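PDB 6RBN: Afp2 from Serratia entomophila, which builds, as one of the sheath proteins of the contractile anti-feeding prophage, the helical sheath that surrounds the inner tube and probably drives it forward on contraction. Local coordinates for residues Pro151-Ala157 with Arg239-Asp243; Val208-Gln213 with Asn223-Thr227. All coordinates share one frame. Numbering follows the deposited sequence.

Contact 1 (Pro151-Ala157 with Arg239-Asp243); sequences PTSPFGA and RTLED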
ATOM      1  N   PRO C 151     -49.175  83.884  18.933  1.00 83.34           N
ATOM      2  CA  PRO C 151     -47.878  83.621  18.291  1.00 83.34           C
ATOM      3  C   PRO C 151     -47.979  83.386  16.791  1.00 83.34           C
ATOM      4  O   PRO C 151     -49.077  83.283  16.239  1.00 83.34           O
ATOM      5  CB  PRO C 151     -47.383  82.364  19.014  1.00 83.34           C
ATOM      6  CG  PRO C 151     -48.091  82.372  20.316  1.00 83.34           C
ATOM      7  CD  PRO C 151     -49.440  82.935  20.029  1.00 83.34           C
ATOM      8  N   THR C 152     -46.833  83.300  16.118  1.00 82.68           N
ATOM      9  CA  THR C 152     -46.788  83.047  14.684  1.00 82.68           C
ATOM     10  C   THR C 152     -46.199  81.661  14.415  1.00 82.68           C
ATOM     11  O   THR C 152     -45.836  81.327  13.283  1.00 82.68           O
ATOM     12  CB  THR C 152     -45.988  84.158  13.992  1.00 82.68           C
ATOM     13  OG1 THR C 152     -46.274  85.400  14.642  1.00 82.68           O
ATOM     14  CG2 THR C 152     -46.433  84.351  12.538  1.00 82.68           C
ATOM     15  N   SER C 153     -46.110  80.842  15.452  1.00 80.05           N
ATOM     16  CA  SER C 153     -45.542  79.512  15.354  1.00 80.05           C
ATOM     17  C   SER C 153     -46.505  78.572  14.633  1.00 80.05           C
ATOM     18  O   SER C 153     -47.722  78.746  14.707  1.00 80.05           O
ATOM     19  CB  SER C 153     -45.246  78.965  16.743  1.00 80.05           C
ATOM     20  OG  SER C 153     -46.450  78.741  17.446  1.00 80.05           O
ATOM     21  N   PRO C 154     -45.989  77.558  13.935  1.00 75.66           N
ATOM     22  CA  PRO C 154     -46.859  76.565  13.296  1.00 75.66           C
ATOM     23  C   PRO C 154     -47.412  75.501  14.229  1.00 75.66           C
ATOM     24  O   PRO C 154     -47.901  74.482  13.742  1.00 75.66           O
ATOM     25  CB  PRO C 154     -45.925  75.925  12.266  1.00 75.66           C
ATOM     26  CG  PRO C 154     -44.589  76.059  12.840  1.00 75.66           C
ATOM     27  CD  PRO C 154     -44.580  77.376  13.544  1.00 75.66           C
ATOM     28  N   PHE C 155     -47.332  75.691  15.543  1.00 71.87           N
ATOM     29  CA  PHE C 155     -47.725  74.695  16.523  1.00 71.87           C
ATOM     30  C   PHE C 155     -49.006  75.068  17.259  1.00 71.87           C
ATOM     31  O   PHE C 155     -49.274  74.520  18.331  1.00 71.87           O
ATOM     32  CB  PHE C 155     -46.593  74.489  17.525  1.00 71.87           C
ATOM     33  CG  PHE C 155     -45.361  73.868  16.940  1.00 71.87           C
ATOM     34  CD1 PHE C 155     -45.216  72.502  16.900  1.00 71.87           C
ATOM     35  CD2 PHE C 155     -44.352  74.664  16.414  1.00 71.87           C
ATOM     36  CE1 PHE C 155     -44.088  71.929  16.380  1.00 71.87           C
ATOM     37  CE2 PHE C 155     -43.219  74.090  15.873  1.00 71.87           C
ATOM     38  CZ  PHE C 155     -43.088  72.723  15.853  1.00 71.87           C
ATOM     39  N   GLY C 156     -49.799  75.988  16.715  1.00 73.45           N
ATOM     40  CA  GLY C 156     -50.970  76.463  17.419  1.00 73.45           C
ATOM     41  C   GLY C 156     -52.110  76.790  16.478  1.00 73.45           C
ATOM     42  O   GLY C 156     -51.926  76.989  15.276  1.00 73.45           O
ATOM     43  N   ALA C 157     -53.306  76.832  17.061  1.00 73.93           N
ATOM     44  CA  ALA C 157     -54.511  77.297  16.392  1.00 73.93           C
ATOM     45  C   ALA C 157     -55.420  77.922  17.442  1.00 73.93           C
ATOM     46  O   ALA C 157     -55.252  77.690  18.640  1.00 73.93           O
ATOM     47  CB  ALA C 157     -55.213  76.165  15.649  1.00 73.93           C
ATOM     48  N   ARG C 239     -56.572  75.026   9.937  1.00 72.87           N
ATOM     49  CA  ARG C 239     -55.308  75.693   9.663  1.00 72.87           C
ATOM     50  C   ARG C 239     -54.597  76.095  10.953  1.00 72.87           C
ATOM     51  O   ARG C 239     -55.201  76.206  12.020  1.00 72.87           O
ATOM     52  CB  ARG C 239     -55.551  76.917   8.783  1.00 72.87           C
ATOM     53  CG  ARG C 239     -55.846  76.610   7.336  1.00 72.87           C
ATOM     54  CD  ARG C 239     -56.372  77.846   6.652  1.00 72.87           C
ATOM     55  NE  ARG C 239     -56.677  77.630   5.243  1.00 72.87           N
ATOM     56  CZ  ARG C 239     -55.944  78.088   4.239  1.00 72.87           C
ATOM     57  NH1 ARG C 239     -54.892  78.851   4.485  1.00 72.87           N
ATOM     58  NH2 ARG C 239     -56.295  77.832   2.990  1.00 72.87           N
ATOM     59  N   THR C 240     -53.293  76.332  10.833  1.00 75.02           N
ATOM     60  CA  THR C 240     -52.436  76.735  11.942  1.00 75.02           C
ATOM     61  C   THR C 240     -52.183  78.239  11.878  1.00 75.02           C
ATOM     62  O   THR C 240     -52.722  78.950  11.030  1.00 75.02           O
ATOM     63  CB  THR C 240     -51.107  75.972  11.927  1.00 75.02           C
ATOM     64  OG1 THR C 240     -50.415  76.236  10.701  1.00 75.02           O
ATOM     65  CG2 THR C 240     -51.327  74.489  12.062  1.00 75.02           C
ATOM     66  N   LEU C 241     -51.334  78.717  12.786  1.00 77.73           N
ATOM     67  CA  LEU C 241     -50.982  80.129  12.855  1.00 77.73           C
ATOM     68  C   LEU C 241     -49.946  80.544  11.821  1.00 77.73           C
ATOM     69  O   LEU C 241     -49.699  81.745  11.671  1.00 77.73           O
ATOM     70  CB  LEU C 241     -50.475  80.469  14.254  1.00 77.73           C
ATOM     71  CG  LEU C 241     -51.528  80.476  15.355  1.00 77.73           C
ATOM     72  CD1 LEU C 241     -50.895  80.536  16.723  1.00 77.73           C
ATOM     73  CD2 LEU C 241     -52.402  81.676  15.150  1.00 77.73           C
ATOM     74  N   GLU C 242     -49.334  79.603  11.110  1.00 81.61           N
ATOM     75  CA  GLU C 242     -48.404  79.914  10.032  1.00 81.61           C
ATOM     76  C   GLU C 242     -49.013  79.489   8.706  1.00 81.61           C
ATOM     77  O   GLU C 242     -49.335  78.314   8.515  1.00 81.61           O
ATOM     78  CB  GLU C 242     -47.057  79.223  10.233  1.00 81.61           C
ATOM     79  CG  GLU C 242     -46.081  79.527   9.112  1.00 81.61           C
ATOM     80  CD  GLU C 242     -44.721  78.907   9.319  1.00 81.61           C
ATOM     81  OE1 GLU C 242     -44.516  78.253  10.356  1.00 81.61           O
ATOM     82  OE2 GLU C 242     -43.853  79.066   8.438  1.00 81.61           O
ATOM     83  N   ASP C 243     -49.165  80.445   7.794  1.00 82.56           N
ATOM     84  CA  ASP C 243     -49.719  80.165   6.472  1.00 82.56           C
ATOM     85  C   ASP C 243     -48.584  80.018   5.462  1.00 82.56           C
ATOM     86  O   ASP C 243     -48.296  80.902   4.658  1.00 82.56           O
ATOM     87  CB  ASP C 243     -50.696  81.261   6.065  1.00 82.56           C
ATOM     88  CG  ASP C 243     -51.435  80.934   4.788  1.00 82.56           C
ATOM     89  OD1 ASP C 243     -52.342  80.078   4.827  1.00 82.56           O
ATOM     90  OD2 ASP C 243     -51.111  81.534   3.743  1.00 82.56           O
TER
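P151 opens the loop that leads into strand 156-157. Its carbonyl O lies 3.3 Å from L241 CD1, and its ring reaches the same methyl, P151 CD to L241 CD1 being 4.3 Å, so the leucine tip rests against both the backbone and the ring of the proline. T152 turns its side chain away from 239-243; its carbonyl O meets E242 CB at 3.9 Å. The next carbonyl is closer: S153 O is 3.3 Å from L241 CB, while the S153 side chain touches F116 of helix 112-122. At P154 the ring's CD lies 3.3 Å from E242 OE1, and the P154 carbonyl O touches T240 CG2 at 3.8 Å. F155 swings its ring the other way, between helices 112-122 and 250-267. Here the loop becomes strand 156-157, an outermost strand, within this chain, of the mixed sheet, parallel to 127-129, in the subtilisin-like domain of the sheath protein family. Segment 239-243 meets this end strand as an irregular loop, and one weak hydrogen bond joins the two: L241 N donates to G156 O over 3.1 Å at an angle of only 129°. The same oxygen takes a CA-H...O contact from T240 CA at 3.4 Å. With no side chain at G156, L241 can lie close over the backbone; a CB there would come within 3.2 Å of L241 CD1. T240 OG1 bonds to W247 O rather than to this strand. At A157 the methyl packs on the backbone of 239-243, A157 CB sitting 3.6 Å from R239 O.

Contact 2 (Val208-Gln213 with Asn223-Thr227); sequences VSDDFQ and NMIRT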
ATOM      1  N   VAL C 208     -72.094  82.036  13.286  1.00 82.76           N
ATOM      2  CA  VAL C 208     -71.087  82.567  12.379  1.00 82.76           C
ATOM      3  C   VAL C 208     -71.486  82.222  10.951  1.00 82.76           C
ATOM      4  O   VAL C 208     -71.792  81.062  10.650  1.00 82.76           O
ATOM      5  CB  VAL C 208     -69.693  82.013  12.710  1.00 82.76           C
ATOM      6  CG1 VAL C 208     -68.686  82.536  11.730  1.00 82.76           C
ATOM      7  CG2 VAL C 208     -69.299  82.384  14.124  1.00 82.76           C
ATOM      8  N   SER C 209     -71.487  83.224  10.079  1.00 84.67           N
ATOM      9  CA  SER C 209     -71.788  83.024   8.674  1.00 84.67           C
ATOM     10  C   SER C 209     -70.517  82.686   7.901  1.00 84.67           C
ATOM     11  O   SER C 209     -69.405  82.720   8.432  1.00 84.67           O
ATOM     12  CB  SER C 209     -72.463  84.264   8.095  1.00 84.67           C
ATOM     13  OG  SER C 209     -71.577  85.367   8.103  1.00 84.67           O
ATOM     14  N   ASP C 210     -70.688  82.354   6.620  1.00 87.22           N
ATOM     15  CA  ASP C 210     -69.547  82.065   5.761  1.00 87.22           C
ATOM     16  C   ASP C 210     -68.745  83.315   5.435  1.00 87.22           C
ATOM     17  O   ASP C 210     -67.518  83.247   5.321  1.00 87.22           O
ATOM     18  CB  ASP C 210     -70.022  81.410   4.465  1.00 87.22           C
ATOM     19  CG  ASP C 210     -70.447  79.976   4.659  1.00 87.22           C
ATOM     20  OD1 ASP C 210     -69.884  79.311   5.548  1.00 87.22           O
ATOM     21  OD2 ASP C 210     -71.336  79.513   3.917  1.00 87.22           O
ATOM     22  N   ASP C 211     -69.412  84.458   5.278  1.00 87.96           N
ATOM     23  CA  ASP C 211     -68.714  85.676   4.887  1.00 87.96           C
ATOM     24  C   ASP C 211     -67.893  86.264   6.025  1.00 87.96           C
ATOM     25  O   ASP C 211     -66.988  87.063   5.769  1.00 87.96           O
ATOM     26  CB  ASP C 211     -69.717  86.705   4.371  1.00 87.96           C
ATOM     27  CG  ASP C 211     -70.350  86.291   3.058  1.00 87.96           C
ATOM     28  OD1 ASP C 211     -69.697  85.553   2.292  1.00 87.96           O
ATOM     29  OD2 ASP C 211     -71.497  86.702   2.791  1.00 87.96           O
ATOM     30  N   PHE C 212     -68.186  85.886   7.268  1.00 84.84           N
ATOM     31  CA  PHE C 212     -67.353  86.299   8.390  1.00 84.84           C
ATOM     32  C   PHE C 212     -66.066  85.489   8.452  1.00 84.84           C
ATOM     33  O   PHE C 212     -64.992  86.043   8.703  1.00 84.84           O
ATOM     34  CB  PHE C 212     -68.129  86.160   9.696  1.00 84.84           C
ATOM     35  CG  PHE C 212     -67.347  86.561  10.909  1.00 84.84           C
ATOM     36  CD1 PHE C 212     -67.115  87.894  11.188  1.00 84.84           C
ATOM     37  CD2 PHE C 212     -66.847  85.604  11.775  1.00 84.84           C
ATOM     38  CE1 PHE C 212     -66.396  88.260  12.302  1.00 84.84           C
ATOM     39  CE2 PHE C 212     -66.130  85.963  12.888  1.00 84.84           C
ATOM     40  CZ  PHE C 212     -65.905  87.291  13.152  1.00 84.84           C
ATOM     41  N   GLN C 213     -66.157  84.176   8.231  1.00 79.16           N
ATOM     42  CA  GLN C 213     -64.985  83.311   8.291  1.00 79.16           C
ATOM     43  C   GLN C 213     -64.044  83.536   7.114  1.00 79.16           C
ATOM     44  O   GLN C 213     -62.840  83.291   7.241  1.00 79.16           O
ATOM     45  CB  GLN C 213     -65.444  81.851   8.359  1.00 79.16           C
ATOM     46  CG  GLN C 213     -64.348  80.821   8.573  1.00 79.16           C
ATOM     47  CD  GLN C 213     -64.893  79.438   8.792  1.00 79.16           C
ATOM     48  OE1 GLN C 213     -66.101  79.226   8.763  1.00 79.16           O
ATOM     49  NE2 GLN C 213     -64.004  78.481   9.015  1.00 79.16           N
ATOM     50  N   ASN C 223     -60.252  79.627  12.707  1.00 76.68           N
ATOM     51  CA  ASN C 223     -60.769  78.244  12.803  1.00 76.68           C
ATOM     52  C   ASN C 223     -62.102  78.159  13.552  1.00 76.68           C
ATOM     53  O   ASN C 223     -62.174  77.660  14.676  1.00 76.68           O
ATOM     54  CB  ASN C 223     -59.743  77.297  13.433  1.00 76.68           C
ATOM     55  CG  ASN C 223     -58.605  76.973  12.506  1.00 76.68           C
ATOM     56  OD1 ASN C 223     -58.806  76.751  11.317  1.00 76.68           O
ATOM     57  ND2 ASN C 223     -57.397  76.934  13.045  1.00 76.68           N
ATOM     58  N   MET C 224     -63.155  78.687  12.926  1.00 77.18           N
ATOM     59  CA  MET C 224     -64.521  78.738  13.446  1.00 77.18           C
ATOM     60  C   MET C 224     -65.097  77.440  14.003  1.00 77.18           C
ATOM     61  O   MET C 224     -64.704  76.344  13.599  1.00 77.18           O
ATOM     62  CB  MET C 224     -65.453  79.219  12.342  1.00 77.18           C
ATOM     63  CG  MET C 224     -65.597  80.708  12.229  1.00 77.18           C
ATOM     64  SD  MET C 224     -64.088  81.654  12.079  1.00 77.18           S
ATOM     65  CE  MET C 224     -64.149  82.492  13.640  1.00 77.18           C
ATOM     66  N   ILE C 225     -66.034  77.575  14.937  1.00 76.47           N
ATOM     67  CA  ILE C 225     -66.817  76.473  15.484  1.00 76.47           C
ATOM     68  C   ILE C 225     -68.266  76.764  15.134  1.00 76.47           C
ATOM     69  O   ILE C 225     -68.869  77.694  15.684  1.00 76.47           O
ATOM     70  CB  ILE C 225     -66.636  76.333  16.999  1.00 76.47           C
ATOM     71  CG1 ILE C 225     -65.182  76.016  17.338  1.00 76.47           C
ATOM     72  CG2 ILE C 225     -67.556  75.265  17.552  1.00 76.47           C
ATOM     73  CD1 ILE C 225     -64.883  76.074  18.805  1.00 76.47           C
ATOM     74  N   ARG C 226     -68.829  75.983  14.221  1.00 78.14           N
ATOM     75  CA  ARG C 226     -70.129  76.280  13.642  1.00 78.14           C
ATOM     76  C   ARG C 226     -71.055  75.089  13.823  1.00 78.14           C
ATOM     77  O   ARG C 226     -70.615  73.958  14.019  1.00 78.14           O
ATOM     78  CB  ARG C 226     -69.993  76.630  12.160  1.00 78.14           C
ATOM     79  CG  ARG C 226     -69.253  77.917  11.902  1.00 78.14           C
ATOM     80  CD  ARG C 226     -69.076  78.132  10.424  1.00 78.14           C
ATOM     81  NE  ARG C 226     -70.365  78.214   9.755  1.00 78.14           N
ATOM     82  CZ  ARG C 226     -70.514  78.246   8.440  1.00 78.14           C
ATOM     83  NH1 ARG C 226     -69.451  78.214   7.654  1.00 78.14           N
ATOM     84  NH2 ARG C 226     -71.725  78.314   7.911  1.00 78.14           N
ATOM     85  N   THR C 227     -72.355  75.344  13.738  1.00 81.29           N
ATOM     86  CA  THR C 227     -73.353  74.288  13.812  1.00 81.29           C
ATOM     87  C   THR C 227     -74.016  74.115  12.451  1.00 81.29           C
ATOM     88  O   THR C 227     -74.193  75.085  11.707  1.00 81.29           O
ATOM     89  CB  THR C 227     -74.388  74.571  14.907  1.00 81.29           C
ATOM     90  OG1 THR C 227     -75.337  73.500  14.962  1.00 81.29           O
ATOM     91  CG2 THR C 227     -75.105  75.899  14.698  1.00 81.29           C
TER
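R226 is the residue to look at first, because its guanidinium meets the start of helix 210-216. R226 NH1 donates to D210 OD1 in a salt bridge modelled at 2.4 Å, very short for such a pair. The D210 CA-to-CB bond points away from 223-227, and it is the carboxylate end that comes back to the arginine. One face of the guanidinium lies over D210 N and the S209 carbonyl carbon; near its plane is Q213 OE1, which also approaches the arginine's aliphatic part, 3.6 Å from R226 CD. V208 O stands 3.3 Å from R226 NE. R226 has a further partner in W236, through a cation-pi interaction. In the backbone, R226 pairs with V234 in the antiparallel sheet of 225-226 and 234-235, and M224 bonds to W236 beside it; this hairpin, within the subtilisin-like domain, thus receives the N-terminal end of the helix, with S209 at the N-cap position. Q213 NE2 gives a weak hydrogen bond to W236 O, and the amide carbon Q213 CD packs on M224 CB at 3.6 Å. Two apolar contacts fall on M224: V208 CG1 meets M224 CG at 3.6 Å and F212 CE2 meets M224 CE at 4.1 Å. The side chain of N223 turns away, its ND2 probably donating to R239 O. D210 packs against Y7 and Q213 against P8 of a neighbouring copy of this protein.

How the contacts relate
Coming from the N terminus, the chain first builds most of the mixed sheet, then reaches 151-157, the first half of contact 1. It runs on through helix 173-187 to 208-213, turns through the rest of helix 210-216, and returns at 223-227, closing the short loop of contact 2. After strand 234-235 it comes back at 239-243 to close contact 1, so contact 2 is nested inside the larger loop. Their centres lie about 19 Å apart, yet they touch: N223 ND2 makes a probable hydrogen bond to R239 O at 2.5 Å. Together they tie the sheet's end strand to helix 210-216 and the antiparallel pair 225-226/234-235.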